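Local coordinates for protein phytochromobilin synthase (Solanum lycopersicum, PDB 6KME) that binds biliverdin IX alpha and probably reduces it, with electrons from ferredoxin, to phytochromobilin, the precursor of the phytochrome chromophore, at residues Leu155-Ser158 with Lys159-Pro162; Lys166-Ser169 with Glu170-Arg173; Gly270-Thr273 with Phe274-Phe278. The protein carries 1 engineered substitution. All blocks are in the same frame, centred on the assembly; numbering follows the deposited sequence. Where two conformers were deposited one is given.

Contact 1: residues Leu155-Ser158 with Lys159-Pro162; sequences LKYS and KLLP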
# COMPACT_ATOMS: atom_id res chain seq x y z
N LEU A 155 -11.13 9.32 11.83
CA LEU A 155 -11.53 10.69 12.12
C LEU A 155 -10.44 11.44 12.86
O LEU A 155 -10.23 12.64 12.62
CB LEU A 155 -12.84 10.68 12.92
CG LEU A 155 -13.67 11.96 12.90
CD1 LEU A 155 -14.01 12.36 11.48
CD2 LEU A 155 -14.93 11.77 13.72
N LYS A 156 -9.72 10.76 13.76
CA LYS A 156 -8.65 11.41 14.52
C LYS A 156 -7.60 12.02 13.60
O LYS A 156 -7.18 13.17 13.80
CB LYS A 156 -7.99 10.39 15.45
CG LYS A 156 -6.87 10.94 16.31
CD LYS A 156 -6.18 9.82 17.08
CE LYS A 156 -5.27 10.34 18.18
NZ LYS A 156 -4.49 9.24 18.82
N TYR A 157 -7.16 11.28 12.58
CA TYR A 157 -6.06 11.76 11.76
C TYR A 157 -6.52 12.53 10.53
O TYR A 157 -5.74 13.34 10.00
CB TYR A 157 -5.17 10.59 11.37
CG TYR A 157 -4.35 10.15 12.55
CD1 TYR A 157 -3.26 10.90 12.96
CD2 TYR A 157 -4.69 9.02 13.28
CE1 TYR A 157 -2.51 10.53 14.05
CE2 TYR A 157 -3.94 8.63 14.37
CZ TYR A 157 -2.85 9.40 14.75
OH TYR A 157 -2.10 9.05 15.84
N SER A 158 -7.75 12.31 10.06
CA SER A 158 -8.26 13.13 8.97
C SER A 158 -8.30 14.60 9.35
O SER A 158 -8.21 15.48 8.47
CB SER A 158 -9.65 12.65 8.56
OG SER A 158 -10.63 13.16 9.45
N LYS A 159 -8.42 14.90 10.64
CA LYS A 159 -8.39 16.30 11.07
C LYS A 159 -6.97 16.86 11.05
O LYS A 159 -6.77 18.01 10.68
CB LYS A 159 -8.99 16.43 12.48
CG LYS A 159 -10.43 15.97 12.57
CD LYS A 159 -10.97 16.15 13.98
CE LYS A 159 -12.36 15.55 14.13
NZ LYS A 159 -12.90 15.72 15.51
N LEU A 160 -5.98 16.03 11.41
CA LEU A 160 -4.60 16.47 11.56
C LEU A 160 -3.80 16.40 10.26
O LEU A 160 -2.81 17.12 10.12
CB LEU A 160 -3.89 15.61 12.61
CG LEU A 160 -4.55 15.43 13.98
CD1 LEU A 160 -3.72 14.46 14.79
CD2 LEU A 160 -4.66 16.77 14.69
N LEU A 161 -4.17 15.50 9.35
CA LEU A 161 -3.47 15.27 8.08
C LEU A 161 -4.52 15.44 6.98
O LEU A 161 -5.19 14.47 6.60
CB LEU A 161 -2.82 13.89 8.04
CG LEU A 161 -1.70 13.59 9.05
CD1 LEU A 161 -1.36 12.10 9.13
CD2 LEU A 161 -0.44 14.40 8.73
N PRO A 162 -4.66 16.64 6.42
CA PRO A 162 -5.81 16.93 5.57
C PRO A 162 -5.78 16.21 4.23
O PRO A 162 -4.72 15.87 3.69
CB PRO A 162 -5.72 18.45 5.37
CG PRO A 162 -4.27 18.75 5.52
CD PRO A 162 -3.78 17.81 6.59

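Contact 2: residues Lys166-Ser169 with Glu170-Arg173; sequences KLTS and ESLR. With BLA (biliverdine IX alpha), chain B.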
# COMPACT_ATOMS: atom_id res chain seq x y z
N LYS A 166 -7.31 16.28 -5.35
CA LYS A 166 -7.67 15.41 -6.46
C LYS A 166 -6.60 14.35 -6.70
O LYS A 166 -5.40 14.60 -6.56
CB LYS A 166 -7.87 16.25 -7.74
CG LYS A 166 -9.05 17.21 -7.65
CD LYS A 166 -9.15 18.11 -8.91
CE LYS A 166 -10.18 19.22 -8.69
NZ LYS A 166 -10.25 20.15 -9.83
N LEU A 167 -7.05 13.13 -7.04
CA LEU A 167 -6.13 12.02 -7.24
C LEU A 167 -6.73 11.07 -8.28
O LEU A 167 -7.93 11.10 -8.56
CB LEU A 167 -5.85 11.26 -5.93
CG LEU A 167 -6.95 10.32 -5.36
CD1 LEU A 167 -6.38 9.42 -4.26
CD2 LEU A 167 -8.15 11.10 -4.84
N THR A 168 -5.86 10.24 -8.85
CA THR A 168 -6.27 9.20 -9.80
C THR A 168 -7.56 8.52 -9.34
O THR A 168 -7.62 7.97 -8.24
CB THR A 168 -5.12 8.19 -9.93
OG1 THR A 168 -3.99 8.83 -10.53
CG2 THR A 168 -5.52 6.93 -10.74
N SER A 169 -8.63 8.59 -10.17
CA SER A 169 -9.93 8.13 -9.70
C SER A 169 -9.94 6.62 -9.45
O SER A 169 -10.59 6.15 -8.52
CB SER A 169 -11.04 8.50 -10.70
OG SER A 169 -11.36 9.88 -10.63
N GLU A 170 -9.22 5.86 -10.28
CA GLU A 170 -9.15 4.41 -10.12
C GLU A 170 -8.49 4.00 -8.80
O GLU A 170 -8.69 2.87 -8.34
CB GLU A 170 -8.40 3.78 -11.30
CG GLU A 170 -9.15 3.86 -12.64
CD GLU A 170 -8.92 5.19 -13.40
OE1 GLU A 170 -8.35 6.13 -12.83
OE2 GLU A 170 -9.30 5.27 -14.59
N SER A 171 -7.70 4.89 -8.18
CA SER A 171 -7.07 4.55 -6.91
C SER A 171 -8.09 4.39 -5.79
O SER A 171 -7.87 3.59 -4.86
CB SER A 171 -6.02 5.61 -6.53
OG SER A 171 -4.94 5.60 -7.46
N LEU A 172 -9.23 5.10 -5.87
CA LEU A 172 -10.23 5.00 -4.82
C LEU A 172 -10.84 3.61 -4.73
O LEU A 172 -11.33 3.22 -3.66
CB LEU A 172 -11.35 6.03 -5.02
CG LEU A 172 -11.25 7.42 -4.39
CD1 LEU A 172 -12.66 7.90 -4.10
CD2 LEU A 172 -10.43 7.46 -3.14
N ARG A 173 -10.85 2.86 -5.84
CA ARG A 173 -11.31 1.47 -5.83
C ARG A 173 -10.63 0.66 -4.74
O ARG A 173 -11.17 -0.35 -4.28
CB ARG A 173 -11.04 0.81 -7.19
CG ARG A 173 -11.69 1.49 -8.41
CD ARG A 173 -11.13 1.01 -9.78
NE ARG A 173 -11.82 1.67 -10.90
CZ ARG A 173 -11.58 1.42 -12.19
NH1 ARG A 173 -10.66 0.53 -12.54
NH2 ARG A 173 -12.27 2.07 -13.14
CHA BLA B . 2.19 10.59 -5.81
NA BLA B . 1.28 8.39 -4.78
C1A BLA B . 1.08 9.65 -5.39
C2A BLA B . -0.37 9.84 -5.53
C3A BLA B . -1.02 8.64 -4.99
C4A BLA B . 0.02 7.76 -4.54
CMA BLA B . -2.51 8.32 -4.88
CAA BLA B . -0.98 11.11 -6.19
CBA BLA B . -0.91 10.97 -7.68
CGA BLA B . -2.20 10.27 -8.24
O1A BLA B . -3.19 10.81 -7.86
O2A BLA B . -1.96 9.32 -8.94
CHB BLA B . -0.11 6.39 -3.87
NB BLA B . -1.89 5.28 -5.10
C1B BLA B . -0.83 5.23 -4.17
C2B BLA B . -1.11 3.87 -3.41
C3B BLA B . -2.08 3.14 -4.09
C4B BLA B . -2.57 4.04 -5.23
CMB BLA B . -0.19 3.42 -2.29
OB BLA B . -3.34 3.83 -6.16
CAB BLA B . -2.82 1.83 -4.00
CBB BLA B . -3.72 1.13 -4.73
NC BLA B . 5.64 6.95 -4.10
C1C BLA B . 5.78 5.71 -3.43
C2C BLA B . 7.25 5.31 -3.62
C3C BLA B . 7.86 6.32 -4.36
C4C BLA B . 6.82 7.42 -4.69
CMC BLA B . 7.74 3.99 -3.01
OC BLA B . 4.79 5.24 -2.89
CAC BLA B . 9.29 6.35 -4.78
CBC BLA B . 10.18 5.40 -5.12
CHD BLA B . 6.81 8.61 -5.37
ND BLA B . 4.31 9.29 -5.40
C1D BLA B . 5.59 9.47 -5.69
C2D BLA B . 5.85 10.76 -6.45
C3D BLA B . 4.62 11.37 -6.60
C4D BLA B . 3.56 10.44 -5.93
CMD BLA B . 7.25 11.13 -6.87
CAD BLA B . 4.19 12.68 -7.27
CBD BLA B . 4.27 12.65 -8.78
CGD BLA B . 3.19 11.72 -9.50
O1D BLA B . 3.72 10.97 -10.30
O2D BLA B . 2.04 11.91 -9.12

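Contact 3: residues Gly270-Thr273 with Phe274-Phe278; sequences GNKT and FLDYF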
# COMPACT_ATOMS: atom_id res chain seq x y z
N GLY A 270 -2.06 -15.67 -9.89
CA GLY A 270 -3.08 -15.64 -10.92
C GLY A 270 -2.44 -15.48 -12.29
O GLY A 270 -1.26 -15.14 -12.41
N ASN A 271 -3.26 -15.73 -13.32
CA ASN A 271 -2.83 -15.66 -14.71
C ASN A 271 -3.37 -14.45 -15.46
O ASN A 271 -2.86 -14.14 -16.54
CB ASN A 271 -3.25 -16.93 -15.46
CG ASN A 271 -2.53 -18.17 -14.97
OD1 ASN A 271 -1.35 -18.11 -14.62
ND2 ASN A 271 -3.24 -19.29 -14.93
N LYS A 272 -4.39 -13.77 -14.94
CA LYS A 272 -4.95 -12.63 -15.65
C LYS A 272 -3.94 -11.49 -15.74
O LYS A 272 -3.14 -11.25 -14.82
CB LYS A 272 -6.22 -12.15 -14.96
CG LYS A 272 -7.39 -13.11 -15.08
CD LYS A 272 -8.63 -12.55 -14.39
CE LYS A 272 -9.78 -13.56 -14.39
NZ LYS A 272 -11.02 -12.97 -13.78
N THR A 273 -3.97 -10.78 -16.87
CA THR A 273 -3.14 -9.61 -17.10
C THR A 273 -3.83 -8.35 -16.57
O THR A 273 -5.01 -8.35 -16.24
CB THR A 273 -2.86 -9.43 -18.60
OG1 THR A 273 -4.10 -9.16 -19.27
CG2 THR A 273 -2.23 -10.68 -19.18
N PHE A 274 -3.05 -7.27 -16.51
CA PHE A 274 -3.62 -5.96 -16.21
C PHE A 274 -4.80 -5.64 -17.14
O PHE A 274 -5.85 -5.20 -16.68
CB PHE A 274 -2.53 -4.89 -16.32
CG PHE A 274 -3.00 -3.49 -16.00
CD1 PHE A 274 -2.97 -3.01 -14.71
CD2 PHE A 274 -3.49 -2.66 -17.01
CE1 PHE A 274 -3.41 -1.72 -14.41
CE2 PHE A 274 -3.94 -1.38 -16.72
CZ PHE A 274 -3.90 -0.91 -15.42
N LEU A 275 -4.67 -5.92 -18.44
CA LEU A 275 -5.79 -5.61 -19.34
C LEU A 275 -6.98 -6.55 -19.15
O LEU A 275 -8.11 -6.16 -19.45
CB LEU A 275 -5.33 -5.61 -20.80
CG LEU A 275 -4.42 -4.44 -21.21
CD1 LEU A 275 -4.06 -4.56 -22.72
CD2 LEU A 275 -5.05 -3.08 -20.90
N ASP A 276 -6.76 -7.76 -18.63
CA ASP A 276 -7.90 -8.61 -18.29
C ASP A 276 -8.74 -7.98 -17.18
O ASP A 276 -9.98 -8.05 -17.21
CB ASP A 276 -7.43 -10.00 -17.85
CG ASP A 276 -6.89 -10.83 -18.99
OD1 ASP A 276 -7.30 -10.62 -20.16
OD2 ASP A 276 -6.04 -11.71 -18.72
N TYR A 277 -8.10 -7.36 -16.19
CA TYR A 277 -8.83 -6.76 -15.08
C TYR A 277 -9.35 -5.37 -15.43
O TYR A 277 -10.43 -4.97 -14.97
CB TYR A 277 -7.94 -6.63 -13.84
CG TYR A 277 -7.55 -7.92 -13.16
CD1 TYR A 277 -8.51 -8.73 -12.53
CD2 TYR A 277 -6.22 -8.33 -13.11
CE1 TYR A 277 -8.15 -9.92 -11.90
CE2 TYR A 277 -5.85 -9.51 -12.47
CZ TYR A 277 -6.83 -10.30 -11.86
OH TYR A 277 -6.47 -11.47 -11.23
N PHE A 278 -8.60 -4.60 -16.22
CA PHE A 278 -8.90 -3.20 -16.49
C PHE A 278 -8.90 -2.96 -18.00
O PHE A 278 -8.01 -2.27 -18.54
CB PHE A 278 -7.92 -2.29 -15.74
CG PHE A 278 -7.70 -2.70 -14.29
CD1 PHE A 278 -8.67 -2.45 -13.33
CD2 PHE A 278 -6.54 -3.37 -13.91
CE1 PHE A 278 -8.49 -2.85 -12.00
CE2 PHE A 278 -6.35 -3.78 -12.58
CZ PHE A 278 -7.33 -3.53 -11.63

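Contact 1: residues Leu155-Ser158 with Lys159-Pro162
Tyr157 O receives the amides of both Leu160 and Leu161. Leu161 N donates to Tyr157 O at 2.7 Å, with an N-H...O angle of 151°. Leu160 N also reaches Tyr157 O, at 3.0 Å, but its N-H...O angle of 122° makes that second bond weak. Two amides thus share one acceptor as the chain leaves helix 151-160. Ser158 OG supplies a side-chain bond one turn back: it donates to Leu155 O at 3.2 Å. Its chi1 of 80° sets OG between the backbone N and the carbonyl carbon, and from there it can turn to the preceding turn of the helix. The same carbonyl also has an apolar neighbour, because Lys159 CG packs 3.3 Å from Leu155 O. The extended Lys159 chain then runs on past Leu155, with CE 4.0 Å from Leu155 CG. Leu160 CG sits 3.5 Å from Lys156 O. The leucine side chain crosses the tyrosine obliquely, and Leu160 CD1 lies 4.0 Å from Tyr157 CD1. Lys156 CG covers part of one face of the Tyr157 ring, near its rim. The phenol oxygen is satisfied outside the turn, by a hydrogen bond to Asp200 OD2. Lys156 NZ makes a long, weak ion pair with that Asp200 carboxylate. Tyr157 and Leu161 are the buried side chains here. They fasten the end of helix 151-160 against helix 188-211, at Ala197 and Val193, and against strand 180-185 at Ile180, while Pro162 O bonds to Thr182 OG1 of that strand.

Contact 2: residues Lys166-Ser169 with Glu170-Arg173
Thr168 and Ser171 meet first through the backbone. Ser171 N donates to Thr168 O at 3.1 Å, and Leu172 N donates to Ser169 O at 3.2 Å. The N-H...O angles are 144° and 148°. These two overlapping i to i+3 bonds curl the chain directly after strand 167-168.

The second group of bonds goes to biliverdin. Thr168 holds one propionate with two donors. Its backbone N reaches O1A at 2.9 Å with an N-H...O angle of 165°, and its OG1 reaches O2A at 2.6 Å. With chi1 at -66°, OG1 lies beside the backbone N, which lets both donors address one carboxylate. Ser171 OG donates to the lactam oxygen OB at 2.7 Å. The curl therefore bonds to the bilin at two places, a propionate and the terminal lactam. In this family the bilin lies between the central antiparallel sheet and the C-terminal helices, and this segment forms part of the pocket wall. Asn116 ND2 and Arg292 NH2 also bond to the pigment.

Van der Waals contacts are fewer. Leu167 CD1 packs 4.1 Å from the ring methyl CMA. Thr168 CG2 touches the hydroxyl of Ser171 and, at 3.6 Å, Glu170 OE1, where the two side chains cross at about a right angle.

Glu170 and Ser169 are buried, and their polar ends are tied to residues 293-296. Glu170, bent at chi2, bonds through OE1 to Ser293 OG and through OE2 to Ile295 N. Ser169 OG bonds to Gly296 O, and Leu167 pairs through its backbone with Ser298 of strand 297-298.

Contact 3: residues Gly270-Thr273 with Phe274-Phe278
Thr273 and Asp276 form a capping box at the start of the one-turn helix 274-277. Thr273 is the N-cap. Its OG1 accepts from Asp276 N at 3.1 Å, with an N-H...O angle of 148°. In return Asp276 OD2 accepts from Thr273 N at 2.9 Å, and this bond is straighter, at 169°. The threonine N-H comes to OD2 from above the carboxylate plane. Thr273 turns OG1 inward over its own backbone (chi1 65°), toward the Asp276 amide. The Asp276 carboxylate lies beside the helix start, which would probably stabilise its negative charge.

Thr273 O is used as well, by Tyr277 N at 3.2 Å. That bond closes the turn, and the Tyr277 ring lies back beside Lys272. Lys272 CB lies over one face of this ring, 4.0 Å from its centroid, in a CH-pi contact. Further out, Lys272 CD lies 3.7 Å from Tyr277 CE1, and the extended lysine chain crosses the tyrosine at about a right angle.

The ends of both side chains are held by helix 218-238. Lys272 NZ forms a salt bridge with Glu226, and Tyr277 OH bonds to His229 ND1. Replacing Tyr277 by an alanine is likely to leave His229 ND1 without this mate and the aliphatic part of Lys272 without the ring face it lies on. The buried Phe274 faces the same helix at Thr233, and its ring meets Tyr281 edge-to-face. Phe278 meets Trp234 likewise. Phe278 N donates to Phe274 O at 2.9 Å, and Phe278 CD2 stands 3.5 Å above the Phe274 ring plane, offset toward the rim.

Overall arrangement
Contact 2 is the buried one. Contact 1 is partly buried, and contact 3 lies on the surface. Contacts 1 and 2 follow each other along the chain, from helix 151-160 to strand 167-168, with centres about 19 Å apart. Contacts 1 and 3 lie on opposite sides of the chain's centre and do not touch. Contacts 2 and 3 meet by packing of Arg173 on Phe278, in the conformer given for Arg173. All three are local turns, but their polar atoms serve different ends. Contact 1 ends a helix; contact 3 starts one, capped by side chains. Contact 2 turns its hydroxyls to the bilin. Contact 1 leans on helix 188-211, contact 3 on helix 218-238.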